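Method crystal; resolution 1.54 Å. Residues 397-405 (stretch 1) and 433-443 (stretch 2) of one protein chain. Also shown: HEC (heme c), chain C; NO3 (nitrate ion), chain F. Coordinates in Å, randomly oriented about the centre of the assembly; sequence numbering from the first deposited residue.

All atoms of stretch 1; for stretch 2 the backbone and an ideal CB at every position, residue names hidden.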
ATOM      1  N   TYR A 397     -14.633  10.592   3.145  1.00 10.84           N
ATOM      2  CA  TYR A 397     -15.101  10.767   1.772  1.00 10.05           C
ATOM      3  C   TYR A 397     -16.428  11.489   1.723  1.00 12.82           C
ATOM      4  O   TYR A 397     -16.676  12.272   0.799  1.00 13.79           O
ATOM      5  CB  TYR A 397     -15.240   9.428   1.075  1.00 12.55           C
ATOM      6  CG  TYR A 397     -13.924   8.782   0.763  1.00 11.56           C
ATOM      7  CD1 TYR A 397     -13.228   9.121  -0.390  1.00 12.61           C
ATOM      8  CD2 TYR A 397     -13.382   7.826   1.608  1.00 12.28           C
ATOM      9  CE1 TYR A 397     -12.024   8.519  -0.687  1.00 11.18           C
ATOM     10  CE2 TYR A 397     -12.180   7.213   1.315  1.00 12.21           C
ATOM     11  CZ  TYR A 397     -11.506   7.573   0.172  1.00 10.41           C
ATOM     12  OH  TYR A 397     -10.327   6.986  -0.147  1.00 11.21           O
ATOM     13  N   ASN A 398     -17.286  11.247   2.706  1.00 12.86           N
ATOM     14  CA  ASN A 398     -18.633  11.788   2.628  1.00 13.73           C
ATOM     15  C   ASN A 398     -18.687  13.290   2.898  1.00 15.14           C
ATOM     16  O   ASN A 398     -19.519  13.990   2.302  1.00 15.30           O
ATOM     17  CB  ASN A 398     -19.539  11.048   3.608  1.00 13.22           C
ATOM     18  CG  ASN A 398     -20.999  11.248   3.313  1.00 14.31           C
ATOM     19  OD1 ASN A 398     -21.408  11.340   2.152  1.00 13.16           O
ATOM     20  ND2 ASN A 398     -21.811  11.308   4.379  1.00 17.10           N
ATOM     21  N   THR A 399     -17.860  13.822   3.812  1.00 12.27           N
ATOM     22  CA  THR A 399     -17.991  15.229   4.172  1.00 12.98           C
ATOM     23  C   THR A 399     -16.689  16.029   4.056  1.00 11.50           C
ATOM     24  O   THR A 399     -16.637  17.166   4.525  1.00 14.35           O
ATOM     25  CB  THR A 399     -18.601  15.399   5.575  1.00 16.05           C
ATOM     26  OG1 THR A 399     -17.806  14.776   6.594  1.00 18.10           O
ATOM     27  CG2 THR A 399     -20.019  14.826   5.614  1.00 17.93           C
ATOM     28  N   ARG A 400     -15.636  15.480   3.431  1.00 14.80           N
ATOM     29  CA  ARG A 400     -14.455  16.283   3.119  1.00 17.03           C
ATOM     30  C   ARG A 400     -14.838  17.588   2.431  1.00 13.61           C
ATOM     31  O   ARG A 400     -14.352  18.667   2.790  1.00 15.21           O
ATOM     32  CB  ARG A 400     -13.499  15.486   2.210  1.00 16.32           C
ATOM     33  CG  ARG A 400     -12.168  16.215   1.932  1.00 19.51           C
ATOM     34  CD  ARG A 400     -11.441  15.719   0.670  1.00 16.12           C
ATOM     35  NE  ARG A 400     -11.969  16.352  -0.518  1.00 19.09           N
ATOM     36  CZ  ARG A 400     -11.570  16.091  -1.751  1.00 13.57           C
ATOM     37  NH1 ARG A 400     -10.617  15.208  -1.996  1.00 13.02           N
ATOM     38  NH2 ARG A 400     -12.134  16.732  -2.752  1.00 17.25           N
ATOM     39  N   SER A 401     -15.711  17.491   1.426  1.00 15.14           N
ATOM     40  CA  SER A 401     -16.046  18.636   0.586  1.00 14.80           C
ATOM     41  C   SER A 401     -17.139  19.507   1.191  1.00 17.03           C
ATOM     42  O   SER A 401     -17.115  20.732   1.004  1.00 19.68           O
ATOM     43  CB  SER A 401     -16.476  18.153  -0.802  1.00 17.12           C
ATOM     44  OG  SER A 401     -17.666  17.377  -0.764  1.00 18.64           O
ATOM     45  N   THR A 402     -18.089  18.904   1.911  1.00 16.52           N
ATOM     46  CA  THR A 402     -19.198  19.663   2.483  1.00 20.94           C
ATOM     47  C   THR A 402     -18.851  20.288   3.830  1.00 18.93           C
ATOM     48  O   THR A 402     -19.469  21.288   4.213  1.00 21.32           O
ATOM     49  CB  THR A 402     -20.436  18.766   2.646  1.00 17.94           C
ATOM     50  OG1 THR A 402     -20.131  17.687   3.538  1.00 16.73           O
ATOM     51  CG2 THR A 402     -20.891  18.212   1.316  1.00 19.17           C
ATOM     52  N   ASP A 403     -17.866  19.737   4.549  1.00 16.06           N
ATOM     53  CA  ASP A 403     -17.520  20.190   5.897  1.00 16.33           C
ATOM     54  C   ASP A 403     -16.009  20.109   6.070  1.00 17.07           C
ATOM     55  O   ASP A 403     -15.503  19.374   6.928  1.00 18.15           O
ATOM     56  CB  ASP A 403     -18.242  19.346   6.940  1.00 18.81           C
ATOM     57  CG  ASP A 403     -18.135  19.924   8.352  1.00 19.45           C
ATOM     58  OD1 ASP A 403     -17.569  21.032   8.524  1.00 23.56           O
ATOM     59  OD2 ASP A 403     -18.614  19.245   9.292  1.00 27.16           O
ATOM     60  N   PRO A 404     -15.253  20.870   5.277  1.00 17.30           N
ATOM     61  CA  PRO A 404     -13.784  20.796   5.396  1.00 17.31           C
ATOM     62  C   PRO A 404     -13.273  21.099   6.788  1.00 23.97           C
ATOM     63  O   PRO A 404     -12.267  20.503   7.197  1.00 19.62           O
ATOM     64  CB  PRO A 404     -13.289  21.823   4.366  1.00 19.67           C
ATOM     65  CG  PRO A 404     -14.496  22.690   4.057  1.00 19.53           C
ATOM     66  CD  PRO A 404     -15.667  21.804   4.213  1.00 16.76           C
ATOM     67  N   ALA A 405     -13.916  22.003   7.539  1.00 20.49           N
ATOM     68  CA  ALA A 405     -13.377  22.368   8.848  1.00 23.72           C
ATOM     69  C   ALA A 405     -13.333  21.182   9.802  1.00 19.30           C
ATOM     70  O   ALA A 405     -12.457  21.135  10.673  1.00 22.00           O
ATOM     71  CB  ALA A 405     -14.197  23.503   9.470  1.00 21.31           C
ATOM     72  N   UNK A 433     -17.363  15.889  -4.360  1.00 17.43           N
ATOM     73  CA  UNK A 433     -17.668  16.927  -5.344  1.00 18.17           C
ATOM     74  C   UNK A 433     -18.872  17.776  -4.940  1.00 19.51           C
ATOM     75  O   UNK A 433     -19.547  18.353  -5.800  1.00 21.50           O
ATOM     76  CB  UNK A 433     -17.924  16.290  -6.711  1.00 18.17           C
ATOM     77  N   UNK A 434     -19.159  17.859  -3.645  1.00 17.28           N
ATOM     78  CA  UNK A 434     -20.309  18.597  -3.129  1.00 22.52           C
ATOM     79  C   UNK A 434     -19.839  19.752  -2.264  1.00 28.79           C
ATOM     80  O   UNK A 434     -19.193  19.544  -1.229  1.00 24.15           O
ATOM     81  CB  UNK A 434     -21.235  17.676  -2.332  1.00 22.52           C
ATOM     82  N   UNK A 435     -20.191  20.963  -2.668  1.00 25.55           N
ATOM     83  CA  UNK A 435     -19.724  22.145  -1.980  1.00 24.28           C
ATOM     84  C   UNK A 435     -20.414  22.276  -0.629  1.00 25.56           C
ATOM     85  O   UNK A 435     -21.486  21.705  -0.407  1.00 26.25           O
ATOM     86  CB  UNK A 435     -19.964  23.393  -2.832  1.00 24.28           C
ATOM     87  N   UNK A 436     -19.819  23.032   0.292  1.00 24.52           N
ATOM     88  CA  UNK A 436     -20.516  23.343   1.543  1.00 28.79           C
ATOM     89  C   UNK A 436     -21.902  23.904   1.260  1.00 34.51           C
ATOM     90  O   UNK A 436     -22.102  24.670   0.314  1.00 35.07           O
ATOM     91  CB  UNK A 436     -19.707  24.336   2.379  1.00 28.79           C
ATOM     92  N   UNK A 437     -22.872  23.490   2.075  1.00 36.94           N
ATOM     93  CA  UNK A 437     -24.254  23.863   1.881  1.00 39.35           C
ATOM     94  C   UNK A 437     -25.067  22.872   1.078  1.00 39.53           C
ATOM     95  O   UNK A 437     -26.302  22.908   1.135  1.00 42.34           O
ATOM     96  CB  UNK A 437     -24.316  25.231   1.198  1.00 39.35           C
ATOM     97  N   UNK A 438     -24.414  22.009   0.320  1.00 30.02           N
ATOM     98  CA  UNK A 438     -25.050  20.873  -0.313  1.00 31.39           C
ATOM     99  C   UNK A 438     -25.073  19.708   0.671  1.00 28.93           C
ATOM    100  O   UNK A 438     -24.118  19.529   1.438  1.00 30.82           O
ATOM    101  CB  UNK A 438     -24.327  20.489  -1.605  1.00 31.39           C
ATOM    102  N   UNK A 439     -26.134  18.905   0.697  1.00 26.81           N
ATOM    103  CA  UNK A 439     -26.104  17.709   1.526  1.00 27.57           C
ATOM    104  C   UNK A 439     -25.017  16.778   1.041  1.00 18.10           C
ATOM    105  O   UNK A 439     -24.736  16.706  -0.168  1.00 18.85           O
ATOM    106  CB  UNK A 439     -27.460  17.001   1.518  1.00 27.57           C
ATOM    107  N   UNK A 440     -24.388  16.030   1.941  1.00 19.36           N
ATOM    108  CA  UNK A 440     -23.459  14.994   1.491  1.00 17.17           C
ATOM    109  C   UNK A 440     -24.171  13.894   0.719  1.00 16.68           C
ATOM    110  O   UNK A 440     -25.390  13.694   0.822  1.00 19.54           O
ATOM    111  CB  UNK A 440     -22.719  14.391   2.687  1.00 17.17           C
ATOM    112  N   UNK A 441     -23.379  13.156  -0.064  1.00 14.36           N
ATOM    113  CA  UNK A 441     -23.923  12.100  -0.911  1.00 16.31           C
ATOM    114  C   UNK A 441     -24.578  10.980  -0.104  1.00 16.04           C
ATOM    115  O   UNK A 441     -25.522  10.347  -0.589  1.00 18.28           O
ATOM    116  CB  UNK A 441     -22.815  11.519  -1.791  1.00 16.31           C
ATOM    117  N   UNK A 442     -24.078  10.701   1.106  1.00 16.42           N
ATOM    118  CA  UNK A 442     -24.490   9.546   1.895  1.00 15.54           C
ATOM    119  C   UNK A 442     -24.956   9.954   3.286  1.00 13.08           C
ATOM    120  O   UNK A 442     -24.595  11.011   3.809  1.00 15.69           O
ATOM    121  CB  UNK A 442     -23.340   8.543   2.003  1.00 15.54           C
ATOM    122  N   UNK A 443     -25.760   9.079   3.914  1.00 15.50           N
ATOM    123  CA  UNK A 443     -26.143   9.246   5.304  1.00 15.24           C
ATOM    124  C   UNK A 443     -25.133   8.557   6.216  1.00 13.99           C
ATOM    125  O   UNK A 443     -24.299   7.766   5.771  1.00 14.82           O
ATOM    126  CB  UNK A 443     -27.549   8.693   5.544  1.00 15.24           C
TER
HETATM  127 FE   HEC C 602     -10.290   5.265  -1.098  1.00 10.03          FE
HETATM  128  CHA HEC C 602      -7.390   5.124   0.724  1.00  9.89           C
HETATM  129  CHB HEC C 602     -11.942   3.556   1.380  1.00 10.47           C
HETATM  130  CHC HEC C 602     -13.302   5.969  -2.580  1.00 10.16           C
HETATM  131  CHD HEC C 602      -8.644   6.634  -3.756  1.00 11.21           C
HETATM  132  NA  HEC C 602      -9.751   4.442   0.677  1.00  9.04           N
HETATM  133  C1A HEC C 602      -8.477   4.464   1.213  1.00  9.81           C
HETATM  134  C2A HEC C 602      -8.559   3.870   2.521  1.00  9.29           C
HETATM  135  C3A HEC C 602      -9.785   3.349   2.655  1.00 10.87           C
HETATM  136  C4A HEC C 602     -10.567   3.704   1.497  1.00  9.90           C
HETATM  137  CMA HEC C 602     -10.382   2.694   3.897  1.00 10.31           C
HETATM  138  CAA HEC C 602      -7.358   3.644   3.468  1.00 11.11           C
HETATM  139  CBA HEC C 602      -6.684   2.311   3.194  1.00  9.30           C
HETATM  140  CGA HEC C 602      -5.424   2.050   3.983  1.00 11.77           C
HETATM  141  O1A HEC C 602      -4.765   1.023   3.636  1.00 18.26           O
HETATM  142  O2A HEC C 602      -4.921   2.950   4.713  1.00 11.29           O
HETATM  143  NB  HEC C 602     -12.224   4.834  -0.716  1.00  9.08           N
HETATM  144  C1B HEC C 602     -12.687   4.056   0.348  1.00  9.66           C
HETATM  145  C2B HEC C 602     -14.133   3.972   0.252  1.00 10.33           C
HETATM  146  C3B HEC C 602     -14.535   4.689  -0.795  1.00  9.38           C
HETATM  147  C4B HEC C 602     -13.336   5.201  -1.445  1.00 10.81           C
HETATM  148  CMB HEC C 602     -15.010   3.123   1.208  1.00 10.66           C
HETATM  149  CAB HEC C 602     -15.977   5.023  -1.254  1.00  9.62           C
HETATM  150  CBB HEC C 602     -16.739   5.775  -0.139  1.00  9.69           C
HETATM  151  NC  HEC C 602     -10.862   6.062  -2.862  1.00  8.16           N
HETATM  152  C1C HEC C 602     -12.163   6.326  -3.247  1.00 10.00           C
HETATM  153  C2C HEC C 602     -12.111   6.989  -4.520  1.00 11.15           C
HETATM  154  C3C HEC C 602     -10.829   7.087  -4.896  1.00 11.90           C
HETATM  155  C4C HEC C 602     -10.009   6.539  -3.842  1.00 11.45           C
HETATM  156  CMC HEC C 602     -13.396   7.375  -5.285  1.00 11.96           C
HETATM  157  CAC HEC C 602     -10.296   7.490  -6.281  1.00 12.13           C
HETATM  158  CBC HEC C 602     -10.697   8.957  -6.545  1.00 12.63           C
HETATM  159  ND  HEC C 602      -8.361   5.727  -1.457  1.00  9.15           N
HETATM  160  C1D HEC C 602      -7.907   6.312  -2.644  1.00 10.19           C
HETATM  161  C2D HEC C 602      -6.546   6.716  -2.446  1.00 11.42           C
HETATM  162  C3D HEC C 602      -6.181   6.348  -1.060  1.00 10.60           C
HETATM  163  C4D HEC C 602      -7.337   5.688  -0.515  1.00 11.10           C
HETATM  164  CMD HEC C 602      -5.622   7.406  -3.445  1.00 11.05           C
HETATM  165  CAD HEC C 602      -4.841   6.610  -0.361  1.00 10.05           C
HETATM  166  CBD HEC C 602      -4.878   8.014   0.209  1.00  9.15           C
HETATM  167  CGD HEC C 602      -3.779   8.221   1.221  1.00  9.16           C
HETATM  168  O1D HEC C 602      -3.134   7.223   1.626  1.00  9.81           O
HETATM  169  O2D HEC C 602      -3.679   9.369   1.746  1.00 10.00           O
HETATM  170  N   NO3 F 605     -20.623  24.279  -9.900  1.00 37.60           N
HETATM  171  O1  NO3 F 605     -21.494  24.485 -10.799  1.00 36.59           O
HETATM  172  O2  NO3 F 605     -19.399  24.170 -10.206  1.00 38.12           O
HETATM  173  O3  NO3 F 605     -20.969  24.186  -8.682  1.00 34.10           O

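At position 433 the CA-to-CB bond points away from stretch 1, and the ideal CB has none of its atoms within 5.5 Å. Many side chains would suit. The residue is Asn433, whose ND2 is hydrogen-bonded elsewhere in the structure.

Position 434 lies beside Ser401. Its carbonyl O is 2.7 Å from Ser401 OG, and the serine donates a hydrogen bond to it. CB points sideways, with the ideal CB 3.7 Å from Thr402 CG2, so a side chain with a slim start could run past the methyl. Several long residues would do. It is Arg434. Its end leads away from stretch 1, and NH1 donates to the O of position 439, 2.9 Å away.

At position 435 CB points away into open space, which favours a polar or charged residue without selecting one. Nitrate lies in that direction, and a positive charge would suit it. Arg435 donates from NE to nitrate O3 at 3.0 Å and from NH2 to O2 at 2.8 Å.

Position 436 comes close to Thr402, with 4.0 Å between the two CA atoms. Phi is -52° and psi 140°, angles that proline accepts and that suit the second place of a type II turn. Other small residues could fit. Pro436 sets CD 3.3 Å from Ser401 O. Its CA makes a CA-H...O contact with Thr402 O at 3.5 Å.

Position 437 has phi 94° and psi -19°. A CB would jam against the preceding carbonyl O, so glycine is called for, and Gly437 is found.

At position 438 CB points sideways, with the ideal CB 5.1 Å from Thr402 CG2, and a modest side chain of either polarity would fit. Thr438 closes the turn through its N, 3.0 Å from Arg435 O.

At position 439 CA-to-CB points away. Most residues would suit, and phi -63° allows proline. It is Pro439.

Position 440 points toward stretch 1. The ideal CB is a tight 3.2 Å from Asn398 O, which favours something compact. The phi of -65° admits proline. In Pro440 the actual CB sits 3.4 Å from that oxygen.

At position 441 the ideal CB is 4.2 Å from Asn398 OD1, and small residues suit. For Ala441, a water accepts from its N (2.8 Å) and donates to Asn398 O (2.7 Å).

Position 442 pairs its backbone with the Asn398 amide: N donates to OD1 and O accepts from ND2, both at 2.9 Å. CB points sideways, with the ideal CB 3.4 Å from Asn398 OD1; a flexible apolar chain would suit. Met442 has chi1 m, chi2 t and chi3 m, leaving CE 4.0 Å from Asn398 OD1.

At position 443 CA-to-CB points away, so many residues would suit. It is Thr443, at the N-cap position; its side chain caps a backbone N just past the stretch.

Stretch 2 (433-443) NRRPGTPPAMT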
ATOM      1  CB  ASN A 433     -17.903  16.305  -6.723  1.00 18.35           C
ATOM      2  CG  ASN A 433     -19.026  15.263  -6.731  1.00 20.66           C
ATOM      3  OD1 ASN A 433     -19.574  14.912  -5.688  1.00 17.84           O
ATOM      4  ND2 ASN A 433     -19.351  14.756  -7.915  1.00 26.45           N
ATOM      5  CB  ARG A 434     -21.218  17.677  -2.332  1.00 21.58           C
ATOM      6  CG  ARG A 434     -21.715  16.537  -3.163  1.00 27.84           C
ATOM      7  CD  ARG A 434     -22.818  15.807  -2.468  1.00 24.79           C
ATOM      8  NE  ARG A 434     -23.450  14.869  -3.380  1.00 22.85           N
ATOM      9  CZ  ARG A 434     -24.750  14.606  -3.397  1.00 24.48           C
ATOM     10  NH1 ARG A 434     -25.578  15.227  -2.570  1.00 20.12           N
ATOM     11  NH2 ARG A 434     -25.212  13.727  -4.253  1.00 27.37           N
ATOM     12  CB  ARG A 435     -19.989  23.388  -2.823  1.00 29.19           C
ATOM     13  CG  ARG A 435     -19.435  23.284  -4.236  1.00 34.07           C
ATOM     14  CD  ARG A 435     -19.509  24.608  -5.028  1.00 45.02           C
ATOM     15  NE  ARG A 435     -19.082  24.360  -6.403  1.00 39.60           N
ATOM     16  CZ  ARG A 435     -17.824  24.440  -6.836  1.00 44.67           C
ATOM     17  NH1 ARG A 435     -16.837  24.807  -6.017  1.00 42.71           N
ATOM     18  NH2 ARG A 435     -17.553  24.155  -8.104  1.00 39.17           N
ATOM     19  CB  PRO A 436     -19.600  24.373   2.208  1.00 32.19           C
ATOM     20  CG  PRO A 436     -18.259  24.123   1.639  1.00 27.69           C
ATOM     21  CD  PRO A 436     -18.472  23.624   0.237  1.00 27.69           C
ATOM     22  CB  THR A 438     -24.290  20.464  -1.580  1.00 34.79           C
ATOM     23  OG1 THR A 438     -24.272  21.555  -2.513  1.00 43.66           O
ATOM     24  CG2 THR A 438     -24.930  19.233  -2.255  1.00 32.62           C
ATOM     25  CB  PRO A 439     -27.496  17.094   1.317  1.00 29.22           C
ATOM     26  CG  PRO A 439     -28.298  18.122   0.609  1.00 28.65           C
ATOM     27  CD  PRO A 439     -27.340  18.956  -0.143  1.00 31.17           C
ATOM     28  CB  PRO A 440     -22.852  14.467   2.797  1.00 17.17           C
ATOM     29  CG  PRO A 440     -23.807  14.838   3.846  1.00 24.74           C
ATOM     30  CD  PRO A 440     -24.444  16.113   3.407  1.00 20.81           C
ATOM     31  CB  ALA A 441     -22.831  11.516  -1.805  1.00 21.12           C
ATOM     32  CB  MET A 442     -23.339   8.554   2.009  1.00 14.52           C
ATOM     33  CG  MET A 442     -23.066   7.838   0.732  1.00 15.44           C
ATOM     34  SD  MET A 442     -21.752   6.646   0.856  1.00 18.21           S
ATOM     35  CE  MET A 442     -20.339   7.705   0.983  1.00 17.16           C
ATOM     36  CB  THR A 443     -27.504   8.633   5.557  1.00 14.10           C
ATOM     37  OG1 THR A 443     -27.393   7.234   5.312  1.00 15.83           O
ATOM     38  CG2 THR A 443     -28.554   9.222   4.612  1.00 17.50           C
TER
HETATM   39  O   HOH W   1     -20.678  13.955  -0.190  1.00 15.11           O
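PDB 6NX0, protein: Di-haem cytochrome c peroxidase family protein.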